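Local coordinates for biotin protein ligase-like protein of unknown function (Silicibacter sp., PDB 3BFM) that is of unknown function but resembles biotin protein ligases, joining a biotin/lipoate ligase-like region to a small C-terminal domain and carrying bound calcium, at residues G204-V209 / F213-R218; A96-G101 / L189-G194; Y42-D47 / V154-L159. One frame throughout, in Å; residues are numbered along the deposited sequence.

How the interactions relate
The three contacts sample a ligase-like core and its C-terminal appendage. Interactions 1 and 2 adjoin: their centres lie about 14 Å apart, and Phe206 O of the hairpin comes within 2.7 Å of Gly194 N, a probable hydrogen bond linking it to the loop that carries His191. Interactions 2 and 3 reach the same mixed sheet at well-separated strands, with centres about 22 Å apart and nearest atoms about 7 Å apart. Interaction 3 holds the calcium ligand Glu43 and lies across the chain's centre from interaction 1, about 34 Å between centres. The calcium therefore belongs to the core's far side, remote from the C-terminal hairpin.

Interaction 1: G204-V209 / F213-R218; sequences GTFLGV and FGMLLR
Residues 205-209 and 215-218 run antiparallel, tied at one end by the paired bonds of Thr205 and Arg218 (Thr205 N to Arg218 O 2.8 Å, Arg218 N to Thr205 O 3.0 Å). Further along, Leu207 and Gly208 together face Leu216, a beta bulge: Leu207 N donates to Leu216 O, and Leu216 N reaches Gly208 O at 2.8 Å. The buried Gly208 N has no partner in the model. Beneath Phe206 lies selenomethionine Met215, whose chain bends at its last torsion (chi3 -76°) and brings CE over the centre of the ring, 3.9 Å from the centroid and 7° off the normal, a CH-pi contact; Met215 SE, set obliquely 4.8 Å from the Phe206 centroid, makes it a Met-aromatic contact as well. Val209 CG1 and Leu216 O sit at the edge of the same ring, in its plane. This hairpin supplies two strands of a three-stranded antiparallel sheet in the DUF4444 region, which is grouped with SH3-like domains; strand 223-226 completes it. An alanine in place of Phe206 is likely to leave the selenomethionine methyl without the face it rests on and open a gap beside Val209. At the hairpin's open end, Arg218 NE turns to Thr223 OG1.

Interaction 2: A96-G101 / L189-G194; sequences ALRING and LAHGMG
A flat, offset stack of the Arg98 guanidinium on the His191 ring, on the surface of the molecule, links strand 96-99 of the large mixed sheet to the loop that follows helix 179-189. The guanidinium plane is only 14° from that of the imidazole, with centres 4.4 Å apart. The aliphatic end of the arginine is part of the overlap, Arg98 CD standing over the ring face 3.6 Å from the His191 centroid as a CH-pi contact, while Arg98 NE lies over the NE2 side. Although Arg98 NE and His191 NE2 approach to 3.4 Å, the angle is too poor for a hydrogen bond, so stacking rather than donation joins them. The first torsion of His191 (chi1 175°) swings the ring away from its own backbone N, out of the loop and face-on to the arginine. The stack sits beside a beta hairpin, in which Asn100 and Gly101 form a type I' turn between strands 96-99 and 102-111. That turn fixes the rotation of the guanidinium: Arg98 NH1 donates to Gly101 O at 2.9 Å, a fairly straight bond (160°) with the acceptor close to the guanidinium plane. Glu143 adds a long, weak ion pair to the same nitrogen, and Asp92 touches His191. Backbone hydrogen bonds between Arg98 and His90 and between Leu189 and Leu91 bring both segments up to strand 89-91.

Interaction 3: Y42-D47 / V154-L159; sequences YELGTD and VAAPRL. With CA (calcium ion), chain B.
Leu44 lays one methyl, CD2, against the first turn of helix 156-175, where it meets Ala156 CB at 3.5 Å and Pro157 CD at 3.7 Å. The same methyl lies 3.6 Å from Pro157 N, so a single branch fits against the joint between the two residues. The contact is small and wholly apolar, and because Leu44 was modelled in two conformers this fit describes one of them. Ala156 points its CB at the strand, and its shortness lets the leucine come close to the helix backbone. Ala155 is the N-cap, with Leu159 N bonded to Ala155 O at 3.0 Å. Pro157 suits this place well: within the first turn its lack of an N-H costs the helix no backbone hydrogen bond.

One residue back along the strand, Glu43 turns the other way, to the face remote from the helix. With CG anti to the backbone N (chi1 -173°) and the rest of the chain extended, its carboxylate reaches a calcium ion and grips it with both oxygens, Glu43 OE1 at 2.5 Å and Glu43 OE2 at 2.4 Å. Three waters, Gln21 O and Asp22 OD1 complete a sevenfold shell, the high coordination number common for calcium. Neighbouring residues thus divide the work, one binding metal and the other packing on the helix.

In the ligase-like fold, strand 39-44 runs between strands 13-16 and 48-55 of the mixed sheet. Helix 156-175 packs against it, adding Leu160 to both Leu44 and Tyr42, while Leu159 of that helix turns to Leu79 and Leu82 of helix 67-82.

Interaction 1: G204-V209 / F213-R218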
loop_
_atom_site.group_PDB
_atom_site.type_symbol
_atom_site.label_atom_id
_atom_site.label_comp_id
_atom_site.label_asym_id
_atom_site.label_seq_id
_atom_site.Cartn_x
_atom_site.Cartn_y
_atom_site.Cartn_z
ATOM N N GLY A 204 16.182 -0.475 37.146
ATOM C CA GLY A 204 17.318 -1.292 36.837
ATOM C C GLY A 204 18.086 -0.699 35.698
ATOM O O GLY A 204 17.944 0.501 35.401
ATOM N N THR A 205 18.896 -1.541 35.074
ATOM C CA THR A 205 19.639 -1.215 33.850
ATOM C C THR A 205 18.885 -1.718 32.616
ATOM O O THR A 205 18.434 -2.864 32.552
ATOM C CB THR A 205 21.034 -1.862 33.883
ATOM O OG1 THR A 205 21.758 -1.310 34.987
ATOM C CG2 THR A 205 21.807 -1.606 32.591
ATOM N N PHE A 206 18.747 -0.852 31.624
ATOM C CA PHE A 206 18.091 -1.238 30.402
ATOM C C PHE A 206 19.077 -2.057 29.619
ATOM O O PHE A 206 19.949 -1.538 28.919
ATOM C CB PHE A 206 17.596 0.011 29.658
ATOM C CG PHE A 206 17.003 -0.244 28.313
ATOM C CD1 PHE A 206 16.467 -1.479 27.944
ATOM C CD2 PHE A 206 16.924 0.815 27.411
ATOM C CE1 PHE A 206 15.934 -1.663 26.702
ATOM C CE2 PHE A 206 16.401 0.626 26.137
ATOM C CZ PHE A 206 15.898 -0.591 25.791
ATOM N N LEU A 207 18.914 -3.371 29.736
ATOM C CA LEU A 207 19.849 -4.327 29.205
ATOM C C LEU A 207 19.727 -4.484 27.703
ATOM O O LEU A 207 20.720 -4.493 26.986
ATOM C CB LEU A 207 19.561 -5.670 29.852
ATOM C CG LEU A 207 20.666 -6.694 29.885
ATOM C CD1 LEU A 207 21.804 -6.145 30.749
ATOM C CD2 LEU A 207 20.044 -7.981 30.448
ATOM N N GLY A 208 18.500 -4.679 27.230
ATOM C CA GLY A 208 18.215 -4.709 25.801
ATOM C C GLY A 208 16.767 -5.096 25.629
ATOM O O GLY A 208 15.955 -4.882 26.554
ATOM N N VAL A 209 16.447 -5.710 24.493
ATOM C CA VAL A 209 15.085 -6.147 24.249
ATOM C C VAL A 209 15.029 -7.600 23.781
ATOM O O VAL A 209 15.996 -8.100 23.226
ATOM C CB VAL A 209 14.377 -5.249 23.205
ATOM C CG1 VAL A 209 14.357 -3.781 23.698
ATOM C CG2 VAL A 209 15.065 -5.343 21.859
ATOM N N PHE A 213 10.469 -7.139 21.241
ATOM C CA PHE A 213 10.820 -5.776 21.662
ATOM C C PHE A 213 10.388 -5.468 23.078
ATOM O O PHE A 213 10.271 -4.311 23.435
ATOM C CB PHE A 213 10.317 -4.691 20.685
ATOM C CG PHE A 213 11.047 -4.658 19.375
ATOM C CD1 PHE A 213 12.164 -3.858 19.192
ATOM C CD2 PHE A 213 10.576 -5.397 18.304
ATOM C CE1 PHE A 213 12.806 -3.829 17.935
ATOM C CE2 PHE A 213 11.207 -5.383 17.081
ATOM C CZ PHE A 213 12.322 -4.605 16.890
ATOM N N GLY A 214 10.211 -6.510 23.894
ATOM C CA GLY A 214 9.962 -6.351 25.339
ATOM C C GLY A 214 11.240 -5.923 26.028
ATOM O O GLY A 214 12.323 -6.363 25.645
HETATM N N MSE A 215 11.139 -5.014 26.982
HETATM C CA MSE A 215 12.332 -4.472 27.636
HETATM C C MSE A 215 12.845 -5.465 28.655
HETATM O O MSE A 215 12.092 -5.939 29.498
HETATM C CB MSE A 215 12.019 -3.190 28.386
HETATM C CG MSE A 215 13.160 -2.617 29.179
HETATM SE SE MSE A 215 12.769 -0.994 30.093
HETATM C CE MSE A 215 12.837 0.170 28.458
ATOM N N LEU A 216 14.148 -5.696 28.591
ATOM C CA LEU A 216 14.858 -6.442 29.609
ATOM C C LEU A 216 15.469 -5.428 30.570
ATOM O O LEU A 216 16.389 -4.703 30.222
ATOM C CB LEU A 216 15.919 -7.334 28.955
ATOM C CG LEU A 216 15.343 -8.389 27.990
ATOM C CD1 LEU A 216 16.351 -8.801 26.959
ATOM C CD2 LEU A 216 14.843 -9.568 28.792
ATOM N N LEU A 217 14.964 -5.415 31.795
ATOM C CA LEU A 217 15.364 -4.456 32.826
ATOM C C LEU A 217 15.973 -5.242 33.990
ATOM O O LEU A 217 15.274 -5.986 34.691
ATOM C CB LEU A 217 14.164 -3.642 33.280
ATOM C CG LEU A 217 14.387 -2.418 34.169
ATOM C CD1 LEU A 217 15.254 -1.406 33.451
ATOM C CD2 LEU A 217 13.044 -1.796 34.586
ATOM N N ARG A 218 17.274 -5.093 34.143
ATOM C CA ARG A 218 18.025 -5.854 35.153
ATOM C C ARG A 218 18.255 -5.046 36.415
ATOM O O ARG A 218 18.942 -4.001 36.406
ATOM C CB ARG A 218 19.327 -6.343 34.547
ATOM C CG ARG A 218 20.044 -7.365 35.424
ATOM C CD ARG A 218 20.996 -8.154 34.557
ATOM N NE ARG A 218 20.255 -9.126 33.748
ATOM C CZ ARG A 218 20.777 -9.873 32.789
ATOM N NH1 ARG A 218 22.070 -9.774 32.458
ATOM N NH2 ARG A 218 19.988 -10.702 32.141
#

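Interaction 2: A96-G101 / L189-G194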
loop_
_atom_site.group_PDB
_atom_site.type_symbol
_atom_site.label_atom_id
_atom_site.label_comp_id
_atom_site.label_asym_id
_atom_site.label_seq_id
_atom_site.Cartn_x
_atom_site.Cartn_y
_atom_site.Cartn_z
ATOM N N ALA A 96 8.971 7.693 22.918
ATOM C CA ALA A 96 9.458 9.056 22.958
ATOM C C ALA A 96 10.589 9.290 21.972
ATOM O O ALA A 96 11.382 8.373 21.646
ATOM C CB ALA A 96 9.890 9.456 24.373
ATOM N N LEU A 97 10.642 10.500 21.419
ATOM C CA LEU A 97 11.695 10.815 20.476
ATOM C C LEU A 97 12.695 11.740 21.141
ATOM O O LEU A 97 12.306 12.544 21.962
ATOM C CB LEU A 97 11.112 11.488 19.194
ATOM C CG LEU A 97 10.206 10.619 18.331
ATOM C CD1 LEU A 97 9.437 11.416 17.199
ATOM C CD2 LEU A 97 11.012 9.483 17.705
ATOM N N ARG A 98 13.967 11.638 20.771
ATOM C CA ARG A 98 14.963 12.573 21.251
ATOM C C ARG A 98 15.740 13.134 20.105
ATOM O O ARG A 98 16.150 12.404 19.211
ATOM C CB ARG A 98 15.939 11.918 22.231
ATOM C CG ARG A 98 15.277 11.417 23.514
ATOM C CD ARG A 98 16.201 11.486 24.709
ATOM N NE ARG A 98 15.391 11.324 25.913
ATOM C CZ ARG A 98 15.261 12.198 26.911
ATOM N NH1 ARG A 98 15.971 13.325 26.976
ATOM N NH2 ARG A 98 14.444 11.897 27.916
ATOM N N ILE A 99 15.919 14.453 20.127
ATOM C CA ILE A 99 16.711 15.128 19.107
ATOM C C ILE A 99 17.818 15.859 19.829
ATOM O O ILE A 99 17.545 16.611 20.768
ATOM C CB ILE A 99 15.820 16.062 18.229
ATOM C CG1 ILE A 99 14.805 15.182 17.477
ATOM C CG2 ILE A 99 16.658 16.841 17.266
ATOM C CD1 ILE A 99 13.818 15.939 16.540
ATOM N N ASN A 100 19.054 15.583 19.417
ATOM C CA ASN A 100 20.256 16.056 20.123
ATOM C C ASN A 100 20.152 15.846 21.630
ATOM O O ASN A 100 20.521 16.713 22.420
ATOM C CB ASN A 100 20.490 17.536 19.779
ATOM C CG ASN A 100 20.710 17.776 18.289
ATOM O OD1 ASN A 100 21.326 16.975 17.591
ATOM N ND2 ASN A 100 20.196 18.896 17.797
ATOM N N GLY A 101 19.636 14.686 22.034
ATOM C CA GLY A 101 19.550 14.289 23.428
ATOM C C GLY A 101 18.352 14.790 24.205
ATOM O O GLY A 101 18.153 14.376 25.346
ATOM N N LEU A 189 19.833 3.040 17.423
ATOM C CA LEU A 189 19.150 4.295 17.714
ATOM C C LEU A 189 18.564 4.371 19.100
ATOM O O LEU A 189 18.084 5.442 19.523
ATOM C CB LEU A 189 18.033 4.488 16.695
ATOM C CG LEU A 189 18.503 4.509 15.249
ATOM C CD1 LEU A 189 17.289 4.549 14.321
ATOM C CD2 LEU A 189 19.442 5.695 14.994
ATOM N N ALA A 190 18.589 3.265 19.835
ATOM C CA ALA A 190 17.858 3.206 21.093
ATOM C C ALA A 190 18.467 4.188 22.093
ATOM O O ALA A 190 19.679 4.252 22.244
ATOM C CB ALA A 190 17.855 1.802 21.670
ATOM N N HIS A 191 17.612 4.942 22.775
ATOM C CA HIS A 191 18.037 5.829 23.822
ATOM C C HIS A 191 18.241 5.074 25.118
ATOM O O HIS A 191 17.318 4.436 25.599
ATOM C CB HIS A 191 16.968 6.851 24.081
ATOM C CG HIS A 191 17.268 7.742 25.229
ATOM N ND1 HIS A 191 18.253 8.703 25.183
ATOM C CD2 HIS A 191 16.704 7.830 26.455
ATOM C CE1 HIS A 191 18.285 9.349 26.334
ATOM N NE2 HIS A 191 17.353 8.841 27.124
ATOM N N GLY A 192 19.424 5.211 25.707
ATOM C CA GLY A 192 19.644 4.802 27.090
ATOM C C GLY A 192 19.928 3.332 27.288
ATOM O O GLY A 192 19.807 2.807 28.406
HETATM N N MSE A 193 20.290 2.642 26.224
HETATM C CA MSE A 193 20.558 1.239 26.408
HETATM C C MSE A 193 21.884 1.063 27.119
HETATM O O MSE A 193 22.855 1.762 26.860
HETATM C CB MSE A 193 20.513 0.449 25.132
HETATM C CG MSE A 193 19.947 -0.932 25.451
HETATM SE SE MSE A 193 20.045 -1.930 23.982
HETATM C CE MSE A 193 18.350 -1.659 23.344
ATOM N N GLY A 194 21.885 0.165 28.081
ATOM C CA GLY A 194 23.033 -0.028 28.924
ATOM C C GLY A 194 23.032 0.893 30.112
ATOM O O GLY A 194 23.939 0.794 30.939
#

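Interaction 3: Y42-D47 / V154-L159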
loop_
_atom_site.group_PDB
_atom_site.type_symbol
_atom_site.label_atom_id
_atom_site.label_comp_id
_atom_site.label_asym_id
_atom_site.label_seq_id
_atom_site.Cartn_x
_atom_site.Cartn_y
_atom_site.Cartn_z
ATOM N N TYR A 42 -3.275 13.417 8.936
ATOM C CA TYR A 42 -2.277 14.371 9.353
ATOM C C TYR A 42 -2.886 15.716 9.686
ATOM O O TYR A 42 -4.028 16.039 9.309
ATOM C CB TYR A 42 -1.180 14.490 8.284
ATOM C CG TYR A 42 -1.684 15.078 6.972
ATOM C CD1 TYR A 42 -1.680 16.433 6.772
ATOM C CD2 TYR A 42 -2.133 14.256 5.949
ATOM C CE1 TYR A 42 -2.124 16.979 5.609
ATOM C CE2 TYR A 42 -2.589 14.806 4.735
ATOM C CZ TYR A 42 -2.574 16.149 4.585
ATOM O OH TYR A 42 -3.051 16.716 3.407
ATOM N N GLU A 43 -2.126 16.507 10.429
ATOM C CA GLU A 43 -2.545 17.853 10.818
ATOM C C GLU A 43 -1.267 18.640 10.992
ATOM O O GLU A 43 -0.446 18.284 11.847
ATOM C CB GLU A 43 -3.358 17.808 12.124
ATOM C CG GLU A 43 -3.955 19.114 12.499
ATOM C CD GLU A 43 -5.084 19.029 13.514
ATOM O OE1 GLU A 43 -5.234 18.031 14.285
ATOM O OE2 GLU A 43 -5.820 20.019 13.616
ATOM N N LEU A 44 -1.077 19.654 10.131
ATOM C CA LEU A 44 0.108 20.496 10.164
ATOM C C LEU A 44 -0.253 21.900 10.647
ATOM O O LEU A 44 -1.208 22.532 10.140
ATOM C CB LEU A 44 0.761 20.603 8.772
ATOM C CG LEU A 44 1.824 19.581 8.347
ATOM C CD1 LEU A 44 1.168 18.282 7.886
ATOM C CD2 LEU A 44 2.697 20.147 7.239
ATOM N N GLY A 45 0.502 22.383 11.623
ATOM C CA GLY A 45 0.478 23.784 12.021
ATOM C C GLY A 45 1.859 24.347 11.846
ATOM O O GLY A 45 2.786 23.648 11.460
ATOM N N THR A 46 2.028 25.626 12.141
ATOM C CA THR A 46 3.321 26.224 12.073
ATOM C C THR A 46 4.223 25.679 13.209
ATOM O O THR A 46 5.422 25.642 13.044
ATOM C CB THR A 46 3.212 27.758 12.150
ATOM O OG1 THR A 46 2.559 28.132 13.361
ATOM C CG2 THR A 46 2.350 28.261 10.998
ATOM N N ASP A 47 3.611 25.273 14.327
ATOM C CA ASP A 47 4.370 24.898 15.530
ATOM C C ASP A 47 4.427 23.393 15.828
ATOM O O ASP A 47 5.160 22.968 16.724
ATOM C CB ASP A 47 3.758 25.570 16.755
ATOM C CG ASP A 47 3.978 27.049 16.776
ATOM O OD1 ASP A 47 4.563 27.607 15.812
ATOM O OD2 ASP A 47 3.480 27.631 17.747
ATOM N N VAL A 154 14.181 22.009 7.176
ATOM C CA VAL A 154 13.351 20.830 6.977
ATOM C C VAL A 154 11.887 21.288 6.911
ATOM O O VAL A 154 11.368 21.832 7.866
ATOM C CB VAL A 154 13.549 19.841 8.125
ATOM C CG1 VAL A 154 12.624 18.610 7.962
ATOM C CG2 VAL A 154 15.022 19.433 8.203
ATOM N N ALA A 155 11.232 21.081 5.779
ATOM C CA ALA A 155 9.838 21.466 5.618
ATOM C C ALA A 155 8.941 20.380 6.188
ATOM O O ALA A 155 9.200 19.196 5.956
ATOM C CB ALA A 155 9.525 21.687 4.148
ATOM N N ALA A 156 7.888 20.771 6.918
ATOM C CA ALA A 156 7.023 19.802 7.603
ATOM C C ALA A 156 6.345 18.880 6.611
ATOM O O ALA A 156 6.293 17.666 6.829
ATOM C CB ALA A 156 5.951 20.509 8.498
ATOM N N PRO A 157 5.804 19.446 5.507
ATOM C CA PRO A 157 5.201 18.559 4.510
ATOM C C PRO A 157 6.174 17.515 3.965
ATOM O O PRO A 157 5.793 16.382 3.733
ATOM C CB PRO A 157 4.796 19.519 3.368
ATOM C CG PRO A 157 4.771 20.868 3.950
ATOM C CD PRO A 157 5.704 20.867 5.126
ATOM N N ARG A 158 7.406 17.909 3.686
ATOM C CA ARG A 158 8.401 16.975 3.140
ATOM C C ARG A 158 8.786 15.911 4.148
ATOM O O ARG A 158 9.006 14.768 3.793
ATOM C CB ARG A 158 9.652 17.717 2.682
ATOM C CG ARG A 158 9.408 18.804 1.611
ATOM C CD ARG A 158 8.957 18.252 0.269
ATOM N NE ARG A 158 7.532 17.966 0.178
ATOM C CZ ARG A 158 6.572 18.876 0.006
ATOM N NH1 ARG A 158 6.859 20.175 -0.034
ATOM N NH2 ARG A 158 5.312 18.481 -0.077
ATOM N N LEU A 159 8.901 16.307 5.410
ATOM C CA LEU A 159 9.172 15.361 6.518
ATOM C C LEU A 159 8.054 14.301 6.693
ATOM O O LEU A 159 8.308 13.103 6.862
ATOM C CB LEU A 159 9.438 16.124 7.803
ATOM C CG LEU A 159 9.802 15.254 9.022
ATOM C CD1 LEU A 159 11.052 14.391 8.824
ATOM C CD2 LEU A 159 9.969 16.102 10.309
HETATM CA CA CA B . -7.140 19.145 15.394
HETATM O O HOH W 1 -8.713 20.113 13.919
HETATM O O HOH W 2 -9.007 19.631 16.911
HETATM O O HOH W 3 -6.028 20.788 16.701
#